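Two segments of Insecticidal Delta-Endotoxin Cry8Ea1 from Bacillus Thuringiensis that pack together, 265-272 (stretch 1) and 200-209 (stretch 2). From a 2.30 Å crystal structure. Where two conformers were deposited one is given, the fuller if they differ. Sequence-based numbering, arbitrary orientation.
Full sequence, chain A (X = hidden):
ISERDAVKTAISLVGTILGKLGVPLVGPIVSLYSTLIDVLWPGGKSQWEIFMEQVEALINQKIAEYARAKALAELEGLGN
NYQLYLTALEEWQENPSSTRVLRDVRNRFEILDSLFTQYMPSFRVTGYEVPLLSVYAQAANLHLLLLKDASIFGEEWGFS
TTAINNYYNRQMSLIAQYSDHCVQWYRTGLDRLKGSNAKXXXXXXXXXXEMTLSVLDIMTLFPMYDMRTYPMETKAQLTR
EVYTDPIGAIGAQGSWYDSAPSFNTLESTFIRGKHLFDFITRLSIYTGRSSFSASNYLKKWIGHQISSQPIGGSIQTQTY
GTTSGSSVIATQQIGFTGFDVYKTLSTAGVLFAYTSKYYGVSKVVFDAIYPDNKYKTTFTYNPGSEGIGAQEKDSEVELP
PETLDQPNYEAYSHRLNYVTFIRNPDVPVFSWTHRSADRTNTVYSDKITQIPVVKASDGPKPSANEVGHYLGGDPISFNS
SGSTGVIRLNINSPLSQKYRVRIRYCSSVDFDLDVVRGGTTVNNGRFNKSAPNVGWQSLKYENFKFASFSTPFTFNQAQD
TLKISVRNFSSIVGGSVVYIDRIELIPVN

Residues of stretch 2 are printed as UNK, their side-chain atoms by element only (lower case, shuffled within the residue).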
ATOM      1  N   THR A 265      23.076   9.217  -2.940  1.00 17.21           N
ATOM      2  CA  THR A 265      22.792   9.789  -4.260  1.00 17.06           C
ATOM      3  C   THR A 265      21.595   9.070  -4.923  1.00 17.18           C
ATOM      4  O   THR A 265      20.740   9.714  -5.510  1.00 18.36           O
ATOM      5  CB  THR A 265      24.023   9.682  -5.152  1.00 16.85           C
ATOM      6  OG1 THR A 265      25.172  10.203  -4.456  1.00 17.69           O
ATOM      7  CG2 THR A 265      23.828  10.398  -6.460  1.00 15.85           C
ATOM      8  N   LEU A 266      21.535   7.740  -4.829  1.00 17.00           N
ATOM      9  CA  LEU A 266      20.397   6.972  -5.371  1.00 17.07           C
ATOM     10  C   LEU A 266      19.073   7.277  -4.657  1.00 17.30           C
ATOM     11  O   LEU A 266      18.048   7.444  -5.315  1.00 17.11           O
ATOM     12  CB  LEU A 266      20.657   5.458  -5.352  1.00 15.91           C
ATOM     13  CG  LEU A 266      21.823   4.978  -6.227  1.00 16.81           C
ATOM     14  CD1 LEU A 266      21.732   3.481  -6.383  1.00 13.76           C
ATOM     15  CD2 LEU A 266      21.803   5.679  -7.660  1.00 14.04           C
ATOM     16  N   GLU A 267      19.103   7.325  -3.333  1.00 17.32           N
ATOM     17  CA  GLU A 267      17.894   7.591  -2.560  1.00 19.62           C
ATOM     18  C   GLU A 267      17.321   8.976  -2.904  1.00 20.59           C
ATOM     19  O   GLU A 267      16.121   9.137  -3.070  1.00 21.42           O
ATOM     20  CB  GLU A 267      18.151   7.455  -1.046  1.00 19.21           C
ATOM     21  CG  GLU A 267      16.905   7.605  -0.171  1.00 20.35           C
ATOM     22  CD  GLU A 267      15.873   6.428  -0.285  1.00 23.20           C
ATOM     23  OE1 GLU A 267      16.166   5.372  -0.891  1.00 25.04           O
ATOM     24  OE2 GLU A 267      14.751   6.555   0.264  1.00 22.74           O
ATOM     25  N   SER A 268      18.183   9.961  -3.071  1.00 21.80           N
ATOM     26  CA  SER A 268      17.707  11.298  -3.408  1.00 23.45           C
ATOM     27  C   SER A 268      17.402  11.506  -4.925  1.00 23.42           C
ATOM     28  O   SER A 268      16.760  12.479  -5.309  1.00 23.29           O
ATOM     29  CB  SER A 268      18.659  12.347  -2.813  1.00 23.41           C
ATOM     30  OG  SER A 268      19.623  12.685  -3.771  1.00 26.68           O
ATOM     31  N   THR A 269      17.792  10.554  -5.773  1.00 23.75           N
ATOM     32  CA  THR A 269      17.539  10.657  -7.213  1.00 23.31           C
ATOM     33  C   THR A 269      16.475   9.673  -7.739  1.00 23.35           C
ATOM     34  O   THR A 269      15.632  10.074  -8.567  1.00 23.75           O
ATOM     35  CB  THR A 269      18.839  10.475  -8.037  1.00 24.01           C
ATOM     36  OG1 THR A 269      19.908  11.252  -7.473  1.00 24.40           O
ATOM     37  CG2 THR A 269      18.635  10.862  -9.459  1.00 24.18           C
ATOM     38  N   PHE A 270      16.514   8.406  -7.296  1.00 21.81           N
ATOM     39  CA  PHE A 270      15.534   7.412  -7.734  1.00 20.83           C
ATOM     40  C   PHE A 270      14.120   7.606  -7.153  1.00 21.45           C
ATOM     41  O   PHE A 270      13.123   7.224  -7.785  1.00 21.16           O
ATOM     42  CB  PHE A 270      15.989   6.013  -7.385  1.00 20.76           C
ATOM     43  CG  PHE A 270      16.913   5.385  -8.392  1.00 20.08           C
ATOM     44  CD1 PHE A 270      17.773   4.367  -7.999  1.00 19.80           C
ATOM     45  CD2 PHE A 270      16.921   5.789  -9.722  1.00 19.12           C
ATOM     46  CE1 PHE A 270      18.605   3.736  -8.914  1.00 20.07           C
ATOM     47  CE2 PHE A 270      17.751   5.151 -10.662  1.00 20.59           C
ATOM     48  CZ  PHE A 270      18.593   4.140 -10.266  1.00 20.33           C
ATOM     49  N   ILE A 271      14.063   8.171  -5.947  1.00 20.19           N
ATOM     50  CA  ILE A 271      12.859   8.371  -5.184  1.00 19.97           C
ATOM     51  C   ILE A 271      12.422   9.836  -5.368  1.00 20.79           C
ATOM     52  O   ILE A 271      13.224  10.760  -5.252  1.00 20.18           O
ATOM     53  CB  ILE A 271      13.086   8.023  -3.664  1.00 19.92           C
ATOM     54  CG1 ILE A 271      13.639   6.600  -3.516  1.00 18.53           C
ATOM     55  CG2 ILE A 271      11.784   8.143  -2.810  1.00 19.61           C
ATOM     56  CD1 ILE A 271      12.826   5.529  -4.235  1.00 16.72           C
ATOM     57  N   ARG A 272      11.143  10.006  -5.678  1.00 20.46           N
ATOM     58  CA  ARG A 272      10.563  11.293  -5.944  1.00 21.80           C
ATOM     59  C   ARG A 272      10.488  12.056  -4.645  1.00 21.73           C
ATOM     60  O   ARG A 272      10.100  11.486  -3.624  1.00 21.68           O
ATOM     61  CB  ARG A 272       9.120  11.120  -6.457  1.00 20.50           C
ATOM     62  CG  ARG A 272       9.014  10.734  -7.910  1.00 23.88           C
ATOM     63  CD  ARG A 272       7.918  11.608  -8.561  1.00 24.87           C
ATOM     64  NE  ARG A 272       6.708  10.846  -8.581  1.00 21.02           N
ATOM     65  CZ  ARG A 272       5.509  11.304  -8.917  1.00 20.23           C
ATOM     66  NH1 ARG A 272       5.303  12.568  -9.264  1.00 14.61           N
ATOM     67  NH2 ARG A 272       4.502  10.444  -8.910  1.00 17.20           N
ATOM     68  N   UNK A 200      23.851  -2.037  -1.979  1.00 17.97           N
ATOM     69  CA  UNK A 200      23.107  -1.881  -0.738  1.00 17.29           C
ATOM     70  C   UNK A 200      21.809  -1.108  -0.947  1.00 17.52           C
ATOM     71  O   UNK A 200      20.797  -1.456  -0.390  1.00 17.81           O
ATOM     72  c   UNK A 200      25.094  -2.088   0.820  1.00 19.65           C
ATOM     73  c   UNK A 200      23.977  -1.174   0.267  1.00 17.86           C
ATOM     74  c   UNK A 200      26.125  -1.324   1.612  1.00 20.60           C
ATOM     75  o   UNK A 200      26.370  -0.149   1.366  1.00 23.56           O
ATOM     76  n   UNK A 200      26.756  -1.999   2.557  1.00 22.87           N
ATOM     77  N   UNK A 201      21.824  -0.059  -1.772  1.00 17.43           N
ATOM     78  CA  UNK A 201      20.580   0.644  -2.041  1.00 17.07           C
ATOM     79  C   UNK A 201      19.493  -0.301  -2.641  1.00 16.96           C
ATOM     80  O   UNK A 201      18.347  -0.286  -2.212  1.00 15.98           O
ATOM     81  c   UNK A 201      17.044   1.711  -5.653  1.00 14.00           C
ATOM     82  c   UNK A 201      18.470   2.496  -3.873  1.00 14.48           C
ATOM     83  c   UNK A 201      20.817   1.886  -2.898  1.00 15.60           C
ATOM     84  c   UNK A 201      19.197   3.704  -2.117  1.00 12.92           C
ATOM     85  c   UNK A 201      18.248   1.623  -4.950  1.00 14.57           C
ATOM     86  c   UNK A 201      16.084   2.669  -5.303  1.00 15.16           C
ATOM     87  n   UNK A 201      17.941   4.149  -2.463  1.00 13.93           N
ATOM     88  c   UNK A 201      17.488   3.441  -3.546  1.00 13.71           C
ATOM     89  c   UNK A 201      16.288   3.546  -4.252  1.00 15.94           C
ATOM     90  c   UNK A 201      19.562   2.681  -2.948  1.00 16.41           C
ATOM     91  N   UNK A 202      19.873  -1.121  -3.622  1.00 17.71           N
ATOM     92  CA  UNK A 202      18.938  -2.126  -4.214  1.00 17.92           C
ATOM     93  C   UNK A 202      18.296  -3.022  -3.135  1.00 18.13           C
ATOM     94  O   UNK A 202      17.079  -3.254  -3.148  1.00 19.26           O
ATOM     95  c   UNK A 202      20.112  -2.089  -6.431  1.00 15.53           C
ATOM     96  c   UNK A 202      19.646  -2.974  -5.320  1.00 17.61           C
ATOM     97  c   UNK A 202      18.721  -4.079  -5.870  1.00 18.79           C
ATOM     98  N   UNK A 203      19.106  -3.467  -2.184  1.00 18.24           N
ATOM     99  CA  UNK A 203      18.659  -4.316  -1.075  1.00 19.97           C
ATOM    100  C   UNK A 203      17.704  -3.593  -0.143  1.00 18.86           C
ATOM    101  O   UNK A 203      16.648  -4.115   0.258  1.00 18.67           O
ATOM    102  c   UNK A 203      20.794  -5.701  -1.207  1.00 22.72           C
ATOM    103  o   UNK A 203      22.898  -6.805  -1.231  1.00 31.34           O
ATOM    104  c   UNK A 203      19.878  -4.842  -0.301  1.00 19.61           C
ATOM    105  o   UNK A 203      22.612  -5.401   0.397  1.00 27.82           O
ATOM    106  c   UNK A 203      22.198  -5.980  -0.630  1.00 23.44           C
ATOM    107  N   UNK A 204      18.074  -2.363   0.178  1.00 18.04           N
ATOM    108  CA  UNK A 204      17.305  -1.533   1.092  1.00 17.08           C
ATOM    109  C   UNK A 204      15.930  -1.238   0.466  1.00 16.49           C
ATOM    110  O   UNK A 204      14.894  -1.398   1.085  1.00 16.33           O
ATOM    111  c   UNK A 204      16.308   3.039   3.375  1.00 20.67           C
ATOM    112  c   UNK A 204      18.147  -0.248   1.310  1.00 17.38           C
ATOM    113  c   UNK A 204      16.125   2.915   1.992  1.00 17.34           C
ATOM    114  c   UNK A 204      17.628   1.030   3.413  1.00 14.54           C
ATOM    115  c   UNK A 204      17.489   0.893   2.029  1.00 17.89           C
ATOM    116  o   UNK A 204      15.732   4.099   4.080  1.00 19.74           O
ATOM    117  c   UNK A 204      17.054   2.080   4.082  1.00 17.75           C
ATOM    118  c   UNK A 204      16.723   1.837   1.331  1.00 17.91           C
ATOM    119  N   UNK A 205      15.929  -0.807  -0.787  1.00 16.48           N
ATOM    120  CA  UNK A 205      14.702  -0.550  -1.488  1.00 15.82           C
ATOM    121  C   UNK A 205      13.817  -1.794  -1.747  1.00 15.87           C
ATOM    122  O   UNK A 205      12.603  -1.689  -1.773  1.00 16.26           O
ATOM    123  o   UNK A 205      12.998   1.343  -3.103  1.00 25.56           O
ATOM    124  c   UNK A 205      15.029   0.157  -2.782  1.00 16.45           C
ATOM    125  c   UNK A 205      13.798   0.498  -3.545  1.00 20.21           C
ATOM    126  n   UNK A 205      13.580  -0.203  -4.663  1.00 20.61           N
ATOM    127  N   UNK A 206      14.433  -2.963  -1.923  0.50 15.89           N
ATOM    128  CA  UNK A 206      13.693  -4.224  -2.050  0.50 16.30           C
ATOM    129  C   UNK A 206      12.950  -4.560  -0.742  0.50 16.04           C
ATOM    130  O   UNK A 206      11.796  -5.026  -0.779  0.50 16.37           O
ATOM    131  n   UNK A 206      17.855  -7.813  -3.293  0.50 17.94           N
ATOM    132  c   UNK A 206      13.952  -6.719  -2.826  0.50 17.41           C
ATOM    133  n   UNK A 206      17.910  -8.374  -1.059  0.50 14.34           N
ATOM    134  c   UNK A 206      14.968  -7.826  -3.194  0.50 17.16           C
ATOM    135  c   UNK A 206      17.215  -8.095  -2.147  0.50 18.64           C
ATOM    136  n   UNK A 206      15.883  -8.123  -2.081  0.50 18.94           N
ATOM    137  c   UNK A 206      14.643  -5.376  -2.488  0.50 16.18           C
ATOM    138  N   UNK A 207      13.595  -4.327   0.412  1.00 15.86           N
ATOM    139  CA  UNK A 207      12.950  -4.584   1.731  1.00 14.22           C
ATOM    140  C   UNK A 207      11.793  -3.602   1.876  1.00 15.53           C
ATOM    141  O   UNK A 207      10.689  -4.008   2.206  1.00 16.97           O
ATOM    142  c   UNK A 207      12.187  -4.717   6.841  1.00 16.05           C
ATOM    143  c   UNK A 207      12.592  -3.443   4.828  1.00 14.01           C
ATOM    144  c   UNK A 207      12.936  -5.767   6.340  1.00 14.50           C
ATOM    145  c   UNK A 207      13.331  -4.494   4.268  1.00 15.47           C
ATOM    146  c   UNK A 207      13.517  -5.650   5.027  1.00 15.27           C
ATOM    147  c   UNK A 207      13.943  -4.373   2.874  1.00 14.64           C
ATOM    148  c   UNK A 207      12.001  -3.562   6.082  1.00 15.19           C
ATOM    149  N   UNK A 208      12.054  -2.309   1.634  1.00 15.27           N
ATOM    150  CA  UNK A 208      11.036  -1.293   1.590  1.00 15.83           C
ATOM    151  C   UNK A 208       9.812  -1.657   0.753  1.00 16.33           C
ATOM    152  O   UNK A 208       8.679  -1.578   1.242  1.00 16.22           O
ATOM    153  n   UNK A 208      12.132   2.629  -0.245  1.00 15.87           N
ATOM    154  c   UNK A 208      10.521   1.089   0.928  1.00 15.44           C
ATOM    155  c   UNK A 208      13.056   3.590  -0.222  1.00 13.96           C
ATOM    156  n   UNK A 208      13.015   4.580   0.670  1.00 10.56           N
ATOM    157  c   UNK A 208      11.013   2.536   0.696  1.00 15.77           C
ATOM    158  c   UNK A 208      11.608   0.030   1.059  1.00 15.55           C
ATOM    159  n   UNK A 208      14.029   3.571  -1.114  1.00 15.88           N
ATOM    160  N   UNK A 209      10.021  -2.015  -0.513  1.00 16.52           N
ATOM    161  CA  UNK A 209       8.870  -2.414  -1.343  1.00 16.76           C
ATOM    162  C   UNK A 209       8.158  -3.687  -0.800  1.00 16.71           C
ATOM    163  O   UNK A 209       6.936  -3.706  -0.599  1.00 16.76           O
ATOM    164  c   UNK A 209       9.270  -2.591  -2.824  1.00 17.19           C
ATOM    165  c   UNK A 209      10.755  -4.671  -5.307  1.00 15.62           C
ATOM    166  n   UNK A 209      11.448  -5.804  -5.379  1.00 16.47           N
ATOM    167  n   UNK A 209      11.414  -3.506  -5.380  1.00  8.52           N
ATOM    168  c   UNK A 209       8.118  -3.198  -3.707  1.00 16.78           C
ATOM    169  c   UNK A 209       8.548  -3.540  -5.115  1.00 15.39           C
ATOM    170  n   UNK A 209       9.420  -4.718  -5.186  1.00 15.04           N
TER

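Position 200 has three side-chain carbons in a row, the third carrying one oxygen and one nitrogen. It touches nothing on stretch 1. An amide on this length of chain is glutamine, Q200.

Position 201 has one carbon, then fused five- and six-membered rings that hold eight carbons and one nitrogen. One ring face lies under CB of L266, and the ring nitrogen sits at the carboxylate of E267. Only an indole fits: W201. Its NE1 donates a hydrogen bond to E267 OE1 at 2.7 Å.

Position 202 has three carbons, branched at the first. It points sideways and makes no real contact. This is valine, V202.

Position 203 has three carbons in a row, the third carrying two oxygens. It is out of reach of stretch 1. The carboxylate makes it glutamate, E203.

Position 204 has one carbon, then a six-carbon ring bearing an oxygen. The ring comes near the carboxylate of E267. This is tyrosine, Y204. Its CE1 is 3.8 Å from E267 OE1.

Position 205 has two carbons, the second carrying one oxygen and one nitrogen. It only grazes I271. The short amide is asparagine, N205. Its OD1 lies 4.3 Å from I271 CD1.

Position 206 has three carbons, a nitrogen, and a carbon carrying two more nitrogens. It is out of reach. It is arginine, R206.

Position 207 has one carbon and a plain six-carbon ring. It is buried but out of reach of stretch 1. It is phenylalanine, F207.

Position 208 again has three carbons, a nitrogen, and a carbon with two nitrogens. This group meets the carboxylate of E267. It is arginine, R208. NH1 donates to E267 OE2 at 2.7 Å, and NH2 to E267 OE1 at 2.8 Å.

Position 209 has the same atoms. It does not reach stretch 1; its end is bonded elsewhere in the structure. It is arginine, R209.

The contact combines an apolar patch with a charged clasp. W201 gives the larger part of stretch 2's buried area. L266 CB sits 3.8 Å from the centroid of the W201 five-membered ring, over the face. F270 CD1 is 3.6 Å from W201 CH2 over a ring face, the two rings meeting obliquely. I271 CD1 lies at the indole edge, 4.0 Å from W201 CZ2. E267 ties the helices together, its OE1 shared by W201 and R208 and its OE2 in a salt bridge with R208. R208 NE and NH2 also donate to N205 OD1, which helps hold the guanidinium in place.

Stretch 2, residues 200-209: QWVEYNRFRR
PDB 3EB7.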